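Local coordinates for protein pantothenate synthetase (Francisella tularensis subsp. tularensis, PDB 3N8H) that probably catalyses the ATP-dependent condensation of pantoate with beta-alanine to pantothenate, passing through a pantoyl-adenylate intermediate, at residues A[134-139]-A[167-172]. Residues are numbered along the deposited sequence; the frame is centred on the assembly and turned at random.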
loop_
_atom_site.group_PDB
_atom_site.type_symbol
_atom_site.label_atom_id
_atom_site.label_comp_id
_atom_site.label_asym_id
_atom_site.label_seq_id
_atom_site.Cartn_x
_atom_site.Cartn_y
_atom_site.Cartn_z
ATOM N N VAL A 134 5.683 6.276 -0.586
ATOM C CA VAL A 134 7.087 6.220 -0.995
ATOM C C VAL A 134 7.892 5.323 -0.050
ATOM O O VAL A 134 8.770 4.595 -0.492
ATOM C CB VAL A 134 7.734 7.630 -1.141
ATOM C CG1 VAL A 134 8.113 8.220 0.214
ATOM C CG2 VAL A 134 8.974 7.531 -2.021
ATOM N N VAL A 135 7.581 5.337 1.244
ATOM C CA VAL A 135 8.317 4.473 2.171
ATOM C C VAL A 135 8.057 2.982 1.860
ATOM O O VAL A 135 8.990 2.162 1.764
ATOM C CB VAL A 135 7.999 4.828 3.666
ATOM C CG1 VAL A 135 8.512 3.745 4.615
ATOM C CG2 VAL A 135 8.623 6.167 4.022
ATOM N N LEU A 136 6.789 2.650 1.641
ATOM C CA LEU A 136 6.434 1.296 1.206
ATOM C C LEU A 136 7.221 0.890 -0.051
ATOM O O LEU A 136 7.760 -0.207 -0.120
ATOM C CB LEU A 136 4.923 1.174 0.949
ATOM C CG LEU A 136 4.459 -0.252 0.603
ATOM C CD1 LEU A 136 5.063 -1.305 1.554
ATOM C CD2 LEU A 136 2.928 -0.362 0.592
ATOM N N LYS A 137 7.267 1.768 -1.045
ATOM C CA LYS A 137 8.021 1.484 -2.274
ATOM C C LYS A 137 9.520 1.247 -2.012
ATOM O O LYS A 137 10.120 0.287 -2.510
ATOM C CB LYS A 137 7.831 2.644 -3.262
ATOM C CG LYS A 137 6.458 2.654 -3.949
ATOM C CD LYS A 137 6.224 4.017 -4.651
ATOM C CE LYS A 137 4.941 3.979 -5.511
ATOM N NZ LYS A 137 5.166 3.317 -6.834
ATOM N N LEU A 138 10.112 2.130 -1.208
ATOM C CA LEU A 138 11.535 2.084 -0.888
ATOM C C LEU A 138 11.903 0.804 -0.142
ATOM O O LEU A 138 12.996 0.239 -0.300
ATOM C CB LEU A 138 11.908 3.300 -0.041
ATOM C CG LEU A 138 11.961 4.605 -0.860
ATOM C CD1 LEU A 138 12.169 5.810 0.035
ATOM C CD2 LEU A 138 13.093 4.536 -1.930
ATOM N N LEU A 139 10.982 0.361 0.691
ATOM C CA LEU A 139 11.189 -0.839 1.492
ATOM C C LEU A 139 11.085 -2.077 0.610
ATOM O O LEU A 139 11.783 -3.092 0.833
ATOM C CB LEU A 139 10.136 -0.887 2.610
ATOM C CG LEU A 139 10.400 0.031 3.812
ATOM C CD1 LEU A 139 9.268 -0.076 4.872
ATOM C CD2 LEU A 139 11.739 -0.307 4.432
ATOM N N PHE A 167 1.790 -4.607 6.378
ATOM C CA PHE A 167 2.132 -5.196 5.093
ATOM C C PHE A 167 3.276 -6.174 5.191
ATOM O O PHE A 167 4.027 -6.384 4.232
ATOM C CB PHE A 167 2.356 -4.082 4.064
ATOM C CG PHE A 167 1.142 -3.219 3.916
ATOM C CD1 PHE A 167 -0.024 -3.755 3.368
ATOM C CD2 PHE A 167 1.124 -1.922 4.395
ATOM C CE1 PHE A 167 -1.187 -2.992 3.248
ATOM C CE2 PHE A 167 -0.032 -1.139 4.287
ATOM C CZ PHE A 167 -1.192 -1.672 3.721
ATOM N N PHE A 168 3.405 -6.751 6.381
ATOM C CA PHE A 168 4.251 -7.911 6.614
ATOM C C PHE A 168 5.644 -7.777 6.051
ATOM O O PHE A 168 6.151 -8.668 5.372
ATOM C CB PHE A 168 3.522 -9.145 6.094
ATOM C CG PHE A 168 2.140 -9.277 6.681
ATOM C CD1 PHE A 168 1.955 -9.882 7.917
ATOM C CD2 PHE A 168 1.039 -8.745 6.033
ATOM C CE1 PHE A 168 0.691 -9.980 8.486
ATOM C CE2 PHE A 168 -0.235 -8.839 6.610
ATOM C CZ PHE A 168 -0.398 -9.462 7.834
ATOM N N ILE A 169 6.261 -6.642 6.347
ATOM C CA ILE A 169 7.627 -6.372 5.935
ATOM C C ILE A 169 8.570 -6.814 7.055
ATOM O O ILE A 169 8.488 -6.321 8.177
ATOM C CB ILE A 169 7.775 -4.871 5.660
ATOM C CG1 ILE A 169 6.896 -4.492 4.453
ATOM C CG2 ILE A 169 9.246 -4.469 5.470
ATOM C CD1 ILE A 169 6.737 -2.996 4.273
ATOM N N ASN A 170 9.465 -7.747 6.763
ATOM C CA ASN A 170 10.344 -8.276 7.811
ATOM C C ASN A 170 11.597 -7.422 7.961
ATOM O O ASN A 170 12.675 -7.758 7.475
ATOM C CB ASN A 170 10.686 -9.754 7.566
ATOM C CG ASN A 170 11.224 -10.435 8.808
ATOM O OD1 ASN A 170 11.741 -9.778 9.710
ATOM N ND2 ASN A 170 11.098 -11.761 8.866
ATOM N N THR A 171 11.412 -6.283 8.610
ATOM C CA THR A 171 12.445 -5.286 8.779
ATOM C C THR A 171 12.320 -4.772 10.209
ATOM O O THR A 171 11.221 -4.493 10.673
ATOM C CB THR A 171 12.243 -4.116 7.793
ATOM O OG1 THR A 171 12.565 -4.551 6.463
ATOM C CG2 THR A 171 13.137 -2.952 8.161
ATOM N N LYS A 172 13.437 -4.680 10.917
ATOM C CA LYS A 172 13.410 -4.103 12.247
ATOM C C LYS A 172 13.521 -2.583 12.114
ATOM O O LYS A 172 14.205 -2.077 11.219
ATOM C CB LYS A 172 14.548 -4.663 13.099
ATOM C CG LYS A 172 14.591 -4.112 14.502
ATOM C CD LYS A 172 15.166 -5.127 15.488
ATOM C CE LYS A 172 16.563 -4.737 15.959
ATOM N NZ LYS A 172 17.637 -5.139 15.001
#
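L136 and L139, one turn apart on helix 127-142, face F167 and I169 on the irregular link that follows helix 154-166, with the L139 and I169 CA atoms 7.9 Å apart. I169 buries the most surface of the four. Its CG1 stands anti to the carbonyl carbon (chi1 -65°) and chi2 is extended, which carries CD1 toward both leucines. There CD1 meets L136 CD1 at 3.6 Å and L139 CD1 at 3.9 Å, the L139 side chain lying at about a right angle to that of the isoleucine. The approach of L136 CD2 to F167 CD2, 4.5 Å, is looser and oblique to the ring. L163 and V164 of helix 154-166 extend the apolar patch, and I109 touches both L136 and F167. F167 of the second subunit packs on L136, and Q140 of that subunit donates to O of this chain's F167. The link leads to strand 172-176, outermost within this chain in the parallel sheet of the Rossmann-like (HUP) nucleotide-binding domain; the L139 side chain is about 11 Å from bound AMP. No hydrogen bond joins the two segments directly, though T171 OG1 bonds P144 O just beyond the helix; they meet through methyl and ring contacts, so their fit rests on shape and apolar burial.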